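Local coordinates for protein CRISPR-associated endonuclease Cas1 (Thermotoga maritima, PDB 4XTK) that probably acts as a metal-dependent endonuclease that cuts double-stranded DNA in CRISPR adaptive immunity against viruses and other mobile genetic elements, at residues E[51-55]-E[56-60]; E[75-79]-E[80-84]; E[198-201]-E[202-206]; E[303-306]-E[307-311]. All coordinates share one frame; numbering follows the deposited sequence.

Contact 1: residues E[51-55]-E[56-60]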
loop_
_atom_site.group_PDB
_atom_site.type_symbol
_atom_site.label_atom_id
_atom_site.label_comp_id
_atom_site.label_asym_id
_atom_site.label_seq_id
_atom_site.Cartn_x
_atom_site.Cartn_y
_atom_site.Cartn_z
ATOM N N VAL E 51 12.944 14.371 -8.024
ATOM C CA VAL E 51 12.032 15.425 -8.447
ATOM C C VAL E 51 11.685 16.404 -7.333
ATOM O O VAL E 51 11.636 16.042 -6.159
ATOM C CB VAL E 51 10.711 14.845 -9.006
ATOM C CG1 VAL E 51 10.973 14.034 -10.263
ATOM C CG2 VAL E 51 9.998 14.012 -7.954
ATOM N N ASP E 52 11.461 17.655 -7.722
ATOM C CA ASP E 52 10.876 18.651 -6.832
ATOM C C ASP E 52 9.417 18.859 -7.215
ATOM O O ASP E 52 9.066 18.816 -8.393
ATOM C CB ASP E 52 11.633 19.983 -6.902
ATOM C CG ASP E 52 13.085 19.854 -6.502
ATOM O OD1 ASP E 52 13.460 18.791 -5.963
ATOM O OD2 ASP E 52 13.850 20.818 -6.718
ATOM N N LEU E 53 8.571 19.075 -6.217
ATOM C CA LEU E 53 7.176 19.414 -6.462
ATOM C C LEU E 53 6.620 20.195 -5.279
ATOM O O LEU E 53 7.213 20.210 -4.202
ATOM C CB LEU E 53 6.340 18.154 -6.734
ATOM C CG LEU E 53 6.336 16.965 -5.762
ATOM C CD1 LEU E 53 5.285 17.136 -4.679
ATOM C CD2 LEU E 53 6.097 15.663 -6.514
ATOM N N ASN E 54 5.496 20.869 -5.490
ATOM C CA ASN E 54 4.813 21.545 -4.398
ATOM C C ASN E 54 3.386 21.039 -4.224
ATOM O O ASN E 54 2.943 20.141 -4.943
ATOM C CB ASN E 54 4.821 23.061 -4.605
ATOM C CG ASN E 54 4.331 23.476 -5.977
ATOM O OD1 ASN E 54 3.631 22.732 -6.661
ATOM N ND2 ASN E 54 4.706 24.680 -6.387
ATOM N N LYS E 55 2.675 21.610 -3.261
ATOM C CA LYS E 55 1.321 21.168 -2.963
ATOM C C LYS E 55 0.355 21.497 -4.102
ATOM O O LYS E 55 -0.610 20.770 -4.331
ATOM C CB LYS E 55 0.836 21.794 -1.657
ATOM C CG LYS E 55 -0.494 21.250 -1.182
ATOM C CD LYS E 55 -0.911 21.880 0.127
ATOM C CE LYS E 55 -1.524 23.245 -0.100
ATOM N NZ LYS E 55 -1.944 23.841 1.194
ATOM N N ARG E 56 0.623 22.585 -4.821
ATOM C CA ARG E 56 -0.237 22.993 -5.930
ATOM C C ARG E 56 -0.234 21.948 -7.043
ATOM O O ARG E 56 -1.248 21.726 -7.704
ATOM C CB ARG E 56 0.191 24.352 -6.484
ATOM C CG ARG E 56 -0.608 24.783 -7.707
ATOM C CD ARG E 56 -0.082 26.075 -8.321
ATOM N NE ARG E 56 -1.063 27.157 -8.244
ATOM C CZ ARG E 56 -1.987 27.397 -9.171
ATOM N NH1 ARG E 56 -2.061 26.633 -10.249
ATOM N NH2 ARG E 56 -2.838 28.406 -9.017
ATOM N N PHE E 57 0.911 21.303 -7.239
ATOM C CA PHE E 57 1.022 20.214 -8.202
ATOM C C PHE E 57 0.241 18.987 -7.733
ATOM O O PHE E 57 -0.417 18.321 -8.534
ATOM C CB PHE E 57 2.486 19.848 -8.432
ATOM C CG PHE E 57 2.677 18.623 -9.277
ATOM C CD1 PHE E 57 2.576 18.692 -10.657
ATOM C CD2 PHE E 57 2.960 17.401 -8.692
ATOM C CE1 PHE E 57 2.754 17.560 -11.437
ATOM C CE2 PHE E 57 3.139 16.268 -9.467
ATOM C CZ PHE E 57 3.036 16.347 -10.839
ATOM N N LEU E 58 0.324 18.691 -6.437
ATOM C CA LEU E 58 -0.439 17.591 -5.854
ATOM C C LEU E 58 -1.939 17.877 -5.943
ATOM O O LEU E 58 -2.740 16.973 -6.190
ATOM C CB LEU E 58 -0.028 17.353 -4.397
ATOM C CG LEU E 58 1.393 16.827 -4.172
ATOM C CD1 LEU E 58 1.646 16.504 -2.698
ATOM C CD2 LEU E 58 1.661 15.616 -5.047
ATOM N N GLU E 59 -2.311 19.138 -5.745
ATOM C CA GLU E 59 -3.701 19.554 -5.897
ATOM C C GLU E 59 -4.185 19.305 -7.320
ATOM O O GLU E 59 -5.344 18.955 -7.536
ATOM C CB GLU E 59 -3.872 21.030 -5.533
ATOM C CG GLU E 59 -3.728 21.316 -4.049
ATOM C CD GLU E 59 -3.820 22.795 -3.719
ATOM O OE1 GLU E 59 -4.080 23.601 -4.638
ATOM O OE2 GLU E 59 -3.628 23.151 -2.537
ATOM N N PHE E 60 -3.290 19.478 -8.287
ATOM C CA PHE E 60 -3.635 19.262 -9.686
ATOM C C PHE E 60 -3.877 17.783 -9.968
ATOM O O PHE E 60 -4.917 17.409 -10.508
ATOM C CB PHE E 60 -2.535 19.799 -10.600
ATOM C CG PHE E 60 -2.817 19.606 -12.060
ATOM C CD1 PHE E 60 -3.700 20.434 -12.723
ATOM C CD2 PHE E 60 -2.205 18.584 -12.770
ATOM C CE1 PHE E 60 -3.959 20.256 -14.064
ATOM C CE2 PHE E 60 -2.463 18.402 -14.113
ATOM C CZ PHE E 60 -3.340 19.239 -14.757
#

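Contact 2: residues E[75-79]-E[80-84]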
loop_
_atom_site.group_PDB
_atom_site.type_symbol
_atom_site.label_atom_id
_atom_site.label_comp_id
_atom_site.label_asym_id
_atom_site.label_seq_id
_atom_site.Cartn_x
_atom_site.Cartn_y
_atom_site.Cartn_z
ATOM N N GLY E 75 15.263 1.600 -7.529
ATOM C CA GLY E 75 13.957 1.320 -8.094
ATOM C C GLY E 75 13.036 0.661 -7.090
ATOM O O GLY E 75 12.026 0.059 -7.454
ATOM N N TYR E 76 13.394 0.769 -5.817
ATOM C CA TYR E 76 12.562 0.232 -4.759
ATOM C C TYR E 76 11.494 1.246 -4.396
ATOM O O TYR E 76 11.748 2.451 -4.357
ATOM C CB TYR E 76 13.395 -0.137 -3.531
ATOM C CG TYR E 76 12.651 -1.034 -2.572
ATOM C CD1 TYR E 76 12.296 -2.330 -2.940
ATOM C CD2 TYR E 76 12.302 -0.595 -1.302
ATOM C CE1 TYR E 76 11.613 -3.161 -2.073
ATOM C CE2 TYR E 76 11.621 -1.421 -0.426
ATOM C CZ TYR E 76 11.275 -2.701 -0.816
ATOM O OH TYR E 76 10.593 -3.524 0.054
ATOM N N TYR E 77 10.303 0.737 -4.110
ATOM C CA TYR E 77 9.121 1.554 -3.911
ATOM C C TYR E 77 9.133 2.186 -2.526
ATOM O O TYR E 77 9.215 1.485 -1.519
ATOM C CB TYR E 77 7.887 0.680 -4.126
ATOM C CG TYR E 77 6.583 1.292 -3.708
ATOM C CD1 TYR E 77 6.035 2.362 -4.409
ATOM C CD2 TYR E 77 5.880 0.782 -2.630
ATOM C CE1 TYR E 77 4.834 2.924 -4.026
ATOM C CE2 TYR E 77 4.679 1.332 -2.242
ATOM C CZ TYR E 77 4.157 2.399 -2.940
ATOM O OH TYR E 77 2.954 2.936 -2.541
ATOM N N VAL E 78 9.158 3.517 -2.480
ATOM C CA VAL E 78 9.112 4.228 -1.204
ATOM C C VAL E 78 7.691 4.536 -0.720
ATOM O O VAL E 78 7.430 4.549 0.484
ATOM C CB VAL E 78 9.956 5.528 -1.253
ATOM C CG1 VAL E 78 11.344 5.214 -1.777
ATOM C CG2 VAL E 78 9.303 6.584 -2.100
ATOM N N GLY E 79 6.782 4.804 -1.652
ATOM C CA GLY E 79 5.434 5.223 -1.304
ATOM C C GLY E 79 4.666 5.903 -2.430
ATOM O O GLY E 79 5.197 6.142 -3.511
ATOM N N THR E 80 3.404 6.219 -2.165
ATOM C CA THR E 80 2.515 6.770 -3.181
ATOM C C THR E 80 1.743 7.965 -2.647
ATOM O O THR E 80 1.327 7.971 -1.487
ATOM C CB THR E 80 1.507 5.702 -3.680
ATOM O OG1 THR E 80 2.205 4.654 -4.366
ATOM C CG2 THR E 80 0.459 6.307 -4.614
ATOM N N PHE E 81 1.554 8.977 -3.488
ATOM C CA PHE E 81 0.601 10.030 -3.169
ATOM C C PHE E 81 -0.756 9.642 -3.743
ATOM O O PHE E 81 -0.945 9.607 -4.960
ATOM C CB PHE E 81 1.049 11.382 -3.729
ATOM C CG PHE E 81 -0.023 12.434 -3.690
ATOM C CD1 PHE E 81 -0.286 13.132 -2.522
ATOM C CD2 PHE E 81 -0.784 12.711 -4.818
ATOM C CE1 PHE E 81 -1.284 14.091 -2.482
ATOM C CE2 PHE E 81 -1.783 13.663 -4.785
ATOM C CZ PHE E 81 -2.032 14.357 -3.617
ATOM N N TYR E 82 -1.697 9.337 -2.861
ATOM C CA TYR E 82 -3.045 8.991 -3.289
ATOM C C TYR E 82 -3.954 10.200 -3.148
ATOM O O TYR E 82 -4.080 10.756 -2.056
ATOM C CB TYR E 82 -3.609 7.825 -2.471
ATOM C CG TYR E 82 -2.984 6.473 -2.743
ATOM C CD1 TYR E 82 -3.389 5.697 -3.825
ATOM C CD2 TYR E 82 -2.008 5.958 -1.896
ATOM C CE1 TYR E 82 -2.825 4.453 -4.064
ATOM C CE2 TYR E 82 -1.448 4.713 -2.122
ATOM C CZ TYR E 82 -1.852 3.967 -3.208
ATOM O OH TYR E 82 -1.281 2.732 -3.428
ATOM N N PRO E 83 -4.587 10.617 -4.252
ATOM C CA PRO E 83 -5.588 11.684 -4.156
ATOM C C PRO E 83 -6.771 11.188 -3.341
ATOM O O PRO E 83 -6.918 9.974 -3.180
ATOM C CB PRO E 83 -5.988 11.941 -5.613
ATOM C CG PRO E 83 -4.912 11.300 -6.439
ATOM C CD PRO E 83 -4.423 10.137 -5.632
ATOM N N ARG E 84 -7.579 12.108 -2.830
ATOM C CA ARG E 84 -8.791 11.760 -2.103
ATOM C C ARG E 84 -9.566 10.700 -2.876
ATOM O O ARG E 84 -9.797 9.608 -2.366
ATOM C CB ARG E 84 -9.641 13.006 -1.855
ATOM C CG ARG E 84 -10.925 12.753 -1.100
ATOM C CD ARG E 84 -11.625 14.069 -0.837
ATOM N NE ARG E 84 -13.045 13.921 -0.546
ATOM C CZ ARG E 84 -13.972 13.680 -1.469
ATOM N NH1 ARG E 84 -13.620 13.550 -2.741
ATOM N NH2 ARG E 84 -15.248 13.564 -1.119
#

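Contact 3: residues E[198-201]-E[202-206]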
loop_
_atom_site.group_PDB
_atom_site.type_symbol
_atom_site.label_atom_id
_atom_site.label_comp_id
_atom_site.label_asym_id
_atom_site.label_seq_id
_atom_site.Cartn_x
_atom_site.Cartn_y
_atom_site.Cartn_z
ATOM N N SER E 198 18.537 -14.206 -2.369
ATOM C CA SER E 198 18.015 -13.064 -1.633
ATOM C C SER E 198 17.941 -11.831 -2.536
ATOM O O SER E 198 16.936 -11.116 -2.527
ATOM C CB SER E 198 18.868 -12.774 -0.400
ATOM O OG SER E 198 20.028 -12.037 -0.743
ATOM N N LEU E 199 18.986 -11.600 -3.328
ATOM C CA LEU E 199 18.995 -10.481 -4.267
ATOM C C LEU E 199 17.852 -10.607 -5.269
ATOM O O LEU E 199 17.173 -9.627 -5.569
ATOM C CB LEU E 199 20.330 -10.395 -5.013
ATOM C CG LEU E 199 21.537 -9.978 -4.173
ATOM C CD1 LEU E 199 22.790 -9.858 -5.036
ATOM C CD2 LEU E 199 21.244 -8.679 -3.435
ATOM N N LEU E 200 17.643 -11.818 -5.778
ATOM C CA LEU E 200 16.590 -12.071 -6.757
ATOM C C LEU E 200 15.214 -11.802 -6.142
ATOM O O LEU E 200 14.390 -11.108 -6.738
ATOM C CB LEU E 200 16.684 -13.509 -7.294
ATOM C CG LEU E 200 15.684 -13.946 -8.368
ATOM C CD1 LEU E 200 15.586 -12.910 -9.473
ATOM C CD2 LEU E 200 16.097 -15.274 -8.967
ATOM N N TYR E 201 14.995 -12.334 -4.942
ATOM C CA TYR E 201 13.765 -12.110 -4.192
ATOM C C TYR E 201 13.440 -10.625 -4.058
ATOM O O TYR E 201 12.291 -10.214 -4.215
ATOM C CB TYR E 201 13.866 -12.731 -2.794
ATOM C CG TYR E 201 14.044 -14.224 -2.784
ATOM C CD1 TYR E 201 13.608 -15.008 -3.851
ATOM C CD2 TYR E 201 14.654 -14.857 -1.706
ATOM C CE1 TYR E 201 13.781 -16.390 -3.845
ATOM C CE2 TYR E 201 14.824 -16.239 -1.684
ATOM C CZ TYR E 201 14.387 -16.998 -2.755
ATOM O OH TYR E 201 14.560 -18.364 -2.739
ATOM N N THR E 202 14.456 -9.824 -3.760
ATOM C CA THR E 202 14.265 -8.393 -3.591
ATOM C C THR E 202 13.950 -7.755 -4.934
ATOM O O THR E 202 13.158 -6.818 -5.022
ATOM C CB THR E 202 15.510 -7.735 -2.953
ATOM O OG1 THR E 202 15.627 -8.184 -1.604
ATOM C CG2 THR E 202 15.409 -6.213 -2.957
ATOM N N THR E 203 14.565 -8.285 -5.984
ATOM C CA THR E 203 14.387 -7.738 -7.314
ATOM C C THR E 203 12.969 -7.964 -7.792
ATOM O O THR E 203 12.306 -7.029 -8.252
ATOM C CB THR E 203 15.365 -8.355 -8.313
ATOM O OG1 THR E 203 16.704 -8.018 -7.929
ATOM C CG2 THR E 203 15.093 -7.833 -9.713
ATOM N N VAL E 204 12.504 -9.206 -7.676
ATOM C CA VAL E 204 11.141 -9.538 -8.063
ATOM C C VAL E 204 10.146 -8.704 -7.261
ATOM O O VAL E 204 9.158 -8.204 -7.810
ATOM C CB VAL E 204 10.835 -11.027 -7.857
ATOM C CG1 VAL E 204 9.411 -11.335 -8.308
ATOM C CG2 VAL E 204 11.839 -11.885 -8.614
ATOM N N LEU E 205 10.433 -8.538 -5.971
ATOM C CA LEU E 205 9.577 -7.756 -5.079
ATOM C C LEU E 205 9.399 -6.308 -5.534
ATOM O O LEU E 205 8.279 -5.792 -5.573
ATOM C CB LEU E 205 10.129 -7.771 -3.656
ATOM C CG LEU E 205 9.281 -7.005 -2.643
ATOM C CD1 LEU E 205 7.844 -7.512 -2.668
ATOM C CD2 LEU E 205 9.866 -7.112 -1.245
ATOM N N SER E 206 10.501 -5.649 -5.875
ATOM C CA SER E 206 10.419 -4.254 -6.276
ATOM C C SER E 206 9.665 -4.136 -7.601
ATOM O O SER E 206 8.955 -3.159 -7.832
ATOM C CB SER E 206 11.815 -3.618 -6.378
ATOM O OG SER E 206 12.564 -4.161 -7.448
#

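Contact 4: residues E[303-306]-E[307-311]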
loop_
_atom_site.group_PDB
_atom_site.type_symbol
_atom_site.label_atom_id
_atom_site.label_comp_id
_atom_site.label_asym_id
_atom_site.label_seq_id
_atom_site.Cartn_x
_atom_site.Cartn_y
_atom_site.Cartn_z
ATOM N N SER E 303 13.233 -7.545 -17.948
ATOM C CA SER E 303 12.019 -7.503 -18.745
ATOM C C SER E 303 11.305 -8.844 -18.691
ATOM O O SER E 303 10.078 -8.888 -18.647
ATOM C CB SER E 303 12.327 -7.114 -20.188
ATOM O OG SER E 303 12.591 -5.725 -20.277
ATOM N N LEU E 304 12.072 -9.932 -18.684
ATOM C CA LEU E 304 11.496 -11.269 -18.586
ATOM C C LEU E 304 10.691 -11.431 -17.300
ATOM O O LEU E 304 9.609 -12.027 -17.307
ATOM C CB LEU E 304 12.583 -12.344 -18.657
ATOM C CG LEU E 304 13.007 -12.821 -20.048
ATOM C CD1 LEU E 304 13.895 -14.046 -19.933
ATOM C CD2 LEU E 304 11.800 -13.115 -20.926
ATOM N N ILE E 305 11.225 -10.905 -16.202
ATOM C CA ILE E 305 10.527 -10.956 -14.923
ATOM C C ILE E 305 9.276 -10.087 -15.015
ATOM O O ILE E 305 8.190 -10.496 -14.607
ATOM C CB ILE E 305 11.426 -10.485 -13.762
ATOM C CG1 ILE E 305 12.683 -11.353 -13.683
ATOM C CG2 ILE E 305 10.676 -10.538 -12.439
ATOM C CD1 ILE E 305 13.711 -10.850 -12.693
ATOM N N LYS E 306 9.440 -8.895 -15.580
ATOM C CA LYS E 306 8.329 -7.986 -15.806
ATOM C C LYS E 306 7.220 -8.677 -16.594
ATOM O O LYS E 306 6.042 -8.569 -16.252
ATOM C CB LYS E 306 8.798 -6.735 -16.560
ATOM C CG LYS E 306 9.469 -5.668 -15.704
ATOM C CD LYS E 306 9.990 -4.537 -16.586
ATOM C CE LYS E 306 10.981 -3.633 -15.863
ATOM N NZ LYS E 306 10.702 -2.186 -16.105
ATOM N N MET E 307 7.614 -9.392 -17.646
ATOM C CA MET E 307 6.665 -10.042 -18.542
ATOM C C MET E 307 5.889 -11.147 -17.836
ATOM O O MET E 307 4.687 -11.312 -18.057
ATOM C CB MET E 307 7.383 -10.611 -19.761
ATOM C CG MET E 307 7.858 -9.563 -20.753
ATOM S SD MET E 307 8.685 -10.302 -22.175
ATOM C CE MET E 307 7.570 -11.667 -22.510
ATOM N N GLU E 308 6.582 -11.896 -16.986
ATOM C CA GLU E 308 5.961 -12.986 -16.245
ATOM C C GLU E 308 4.922 -12.446 -15.268
ATOM O O GLU E 308 3.863 -13.048 -15.069
ATOM C CB GLU E 308 7.022 -13.803 -15.502
ATOM C CG GLU E 308 6.512 -15.124 -14.966
ATOM C CD GLU E 308 6.042 -16.058 -16.067
ATOM O OE1 GLU E 308 6.585 -15.981 -17.192
ATOM O OE2 GLU E 308 5.136 -16.877 -15.802
ATOM N N LEU E 309 5.232 -11.302 -14.671
ATOM C CA LEU E 309 4.300 -10.629 -13.782
ATOM C C LEU E 309 3.060 -10.173 -14.539
ATOM O O LEU E 309 1.937 -10.293 -14.041
ATOM C CB LEU E 309 4.976 -9.438 -13.119
ATOM C CG LEU E 309 6.108 -9.804 -12.169
ATOM C CD1 LEU E 309 6.765 -8.534 -11.658
ATOM C CD2 LEU E 309 5.588 -10.677 -11.022
ATOM N N HIS E 310 3.265 -9.658 -15.746
ATOM C CA HIS E 310 2.148 -9.208 -16.557
ATOM C C HIS E 310 1.297 -10.394 -17.002
ATOM O O HIS E 310 0.088 -10.266 -17.185
ATOM C CB HIS E 310 2.635 -8.421 -17.774
ATOM C CG HIS E 310 1.530 -7.773 -18.549
ATOM N ND1 HIS E 310 0.673 -6.849 -17.991
ATOM C CD2 HIS E 310 1.131 -7.930 -19.832
ATOM C CE1 HIS E 310 -0.200 -6.457 -18.902
ATOM N NE2 HIS E 310 0.055 -7.096 -20.028
ATOM N N LYS E 311 1.941 -11.547 -17.174
ATOM C CA LYS E 311 1.246 -12.779 -17.539
ATOM C C LYS E 311 0.307 -13.210 -16.426
ATOM O O LYS E 311 -0.790 -13.698 -16.672
ATOM C CB LYS E 311 2.241 -13.902 -17.835
ATOM C CG LYS E 311 2.274 -14.356 -19.285
ATOM C CD LYS E 311 3.328 -15.445 -19.495
ATOM C CE LYS E 311 4.671 -14.864 -19.940
ATOM N NZ LYS E 311 4.588 -14.141 -21.244
#

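Contact 1: residues E[51-55]-E[56-60]
Asn54 caps the N-terminus of helix 55-63, its OD1 accepting a hydrogen bond from Phe57 N at 3.1 Å. The N-H points fairly well at the oxygen (147°), although the donor lies somewhat off the amide's carbonyl plane. With chi1 at 51°, CG sits between the backbone N and the carbonyl carbon, and this turns the amide back over the first turn instead of out along the strand. The first backbone bond of the helix, Leu58 N to Asn54 O, is weak at 3.3 Å; the next, Glu59 N to Lys55 O, is short at 2.7 Å.

On the buried side Leu53, the last strand residue before the cap, faces the helix. Its CB lies 4.0 Å from CD2 of Phe57, oblique to that ring, and its CD1 meets CG of Leu58 at 3.9 Å. Both side chains cross Leu53 at about a right angle, so one leucine fills the corner where strand 51-54 turns by 81° into the helix. Leu19 of strand 17-21 packs on Leu53 and Phe57 from within the same sheet.

Further out, the chain of Lys55 bends at chi3 and carries CE to 3.2 Å from OE2 of Glu59. NZ stays 4.2 Å from that oxygen, beyond a salt bridge, and instead bonds to the carbonyls of Gly49 and Phe71 of the second subunit. Strand 51-54 also pairs antiparallel with a strand of that subunit. The strand-to-helix corner therefore joins two chemistries: a side-chain cap and an apolar fill serve the fold, while the lysine ammonium finds its hydrogen-bond partners across the dimer interface.

Contact 2: residues E[75-79]-E[80-84]
Tyr77 reaches along its own strand to Thr80, OH to OG1 at 2.6 Å, in the second strand of the beta hairpin 68-71/77-83. Either hydroxyl could give the proton. OG1 lies at the edge of the tyrosine ring, in its plane, and also bonds to ND1 of His69 on the partner strand. Sent away from the backbone N (chi1 169°), the Tyr77 ring runs along the strand and passes over Gly79, whose N is 3.6 Å above one face, offset toward the rim. Residues three apart in a regular strand face opposite sides. Here Val78 has helix-like backbone angles, and Val78 and Gly79 both bond to Phe70, consistent with a beta bulge that brings Tyr77 and Thr80 to the same side.

This tight part, around Thr80 and Gly79, is buried, and residues 79-83 pair antiparallel with a strand of the second subunit. Toward the turn the packing opens: Tyr76 and Tyr77 are partly exposed, though Tyr77 meets the rings of Phe71 and Tyr209. Arg84 at the far end is exposed; Arg84 of the second subunit bonds to Tyr77 O. Tyr82 joins loosely, its OH 4.3 Å from OH of Tyr77, but CG2 of Thr80 rests 3.4 Å above the centre of its ring.

Contact 3: residues E[198-201]-E[202-206]
Thr202 and Thr203 turn back on the preceding turn of helix 188-208, where four consecutive i to i+4 backbone bonds cross. Thr202 N reaches Ser198 O at 3.1 Å, and Thr203 N reaches Leu199 O at 3.0 Å. Val204 N makes the straightest of the four to Leu200 O, with an N-H...O angle of 172° at 2.8 Å, and Leu205 N follows with Tyr201 O.

Hydroxyls add a second layer. In both threonines OG1 stands anti to the carbonyl carbon (chi1 -68° and -63°), a position from which a helical hydroxyl can reach the carbonyl four residues earlier. Thr202 OG1 makes only a weak bond to Ser198 O, at 3.3 Å. Thr203 OG1 is 2.9 Å from Leu199 O, but it also bonds to OH of Tyr282, so its proton is not assigned. One turn on, Ser206 OG donates to Thr203 O at 3.0 Å.

The apolar part is small: CD1 of Leu200 touches CG2 of Val204 at 4.0 Å, the two side chains meeting at a slant on one buried stripe.

Tyr201 leaves this stripe, packs on Leu232 and Ala235 of helix 230-252 and bonds through OH to Lys239. Its side chain comes within about 6 Å of those of His221 and Glu236, which by similarity bind manganese. Helix 230-252 also receives Leu200 and Val204, while Leu199 and Thr203 lean on helix 272-287, so the segment is wedged between these two helices.

Contact 4: residues E[303-306]-E[307-311]
Met307 and Lys306 bury the most surface in this turn of helix 301-316, and Met307 does so by lying back along its own helix. CG of Met307 sits 3.1 Å from Ser303 O, the same carbonyl that its backbone N binds at 2.7 Å. With CG anti to the carbonyl carbon (chi1 -73°) the chain runs toward the preceding turn; the extended chi2 carries SD to 4.4 Å from CD2 of Leu304, and the bend at chi3 turns only CE. Leu295, from a loop, packs against the methionine as well.

Lys306 contributes mostly backbone. Its O accepts from His310 N at 3.0 Å, while its aliphatic chain packs on Leu207 of helix 188-208 and its end lies at the exposed side. His310, on that same side, bonds through ND1 to Glu313.

On the buried side Leu309 points back toward Ile305. CG2 of Ile305 approaches CD1 of Leu309 only to 4.5 Å, a light touch, whereas CG of Leu309 lies 3.3 Å from Ile305 O. The backbone bond beside it, Leu309 N to Ile305 O, measures 3.1 Å. Both side chains also press on Leu207, with Phe238 of helix 230-252 against Ile305 and Ile234 against Leu309.

Glu308 packs its chain on Leu237, and its side chain is about 9 Å from that of Glu236, a manganese ligand by similarity. Across the turn only main-chain hydrogen bonds form: Ile305 and Leu309 turn to the neighbouring helices, Lys306 and His310 to solvent, while the buried Glu308 lies among packed residues.

How the contacts relate
Contacts 1 and 2 belong to the beta-rich part of the chain and both touch the second subunit, with CB of Leu58 packing on CZ of Phe81 at 3.7 Å to join them. Contacts 3 and 4 lie in the helical part nearer the chain's centre, touch no other protein chain, and meet through CG2 of Val204 and CG2 of Ile305 at 4.2 Å. Tyr76 of contact 2 packs on Leu205 and Ser206, bridging the two parts. Contact 2 is buried, while contacts 1, 3 and 4 are partly buried, each with an exposed flank. Contacts 1 and 2 use a side-chain cap and a hydroxyl pair; contacts 3 and 4 rely on regular helical bonds, with threonine hydroxyls added in contact 3.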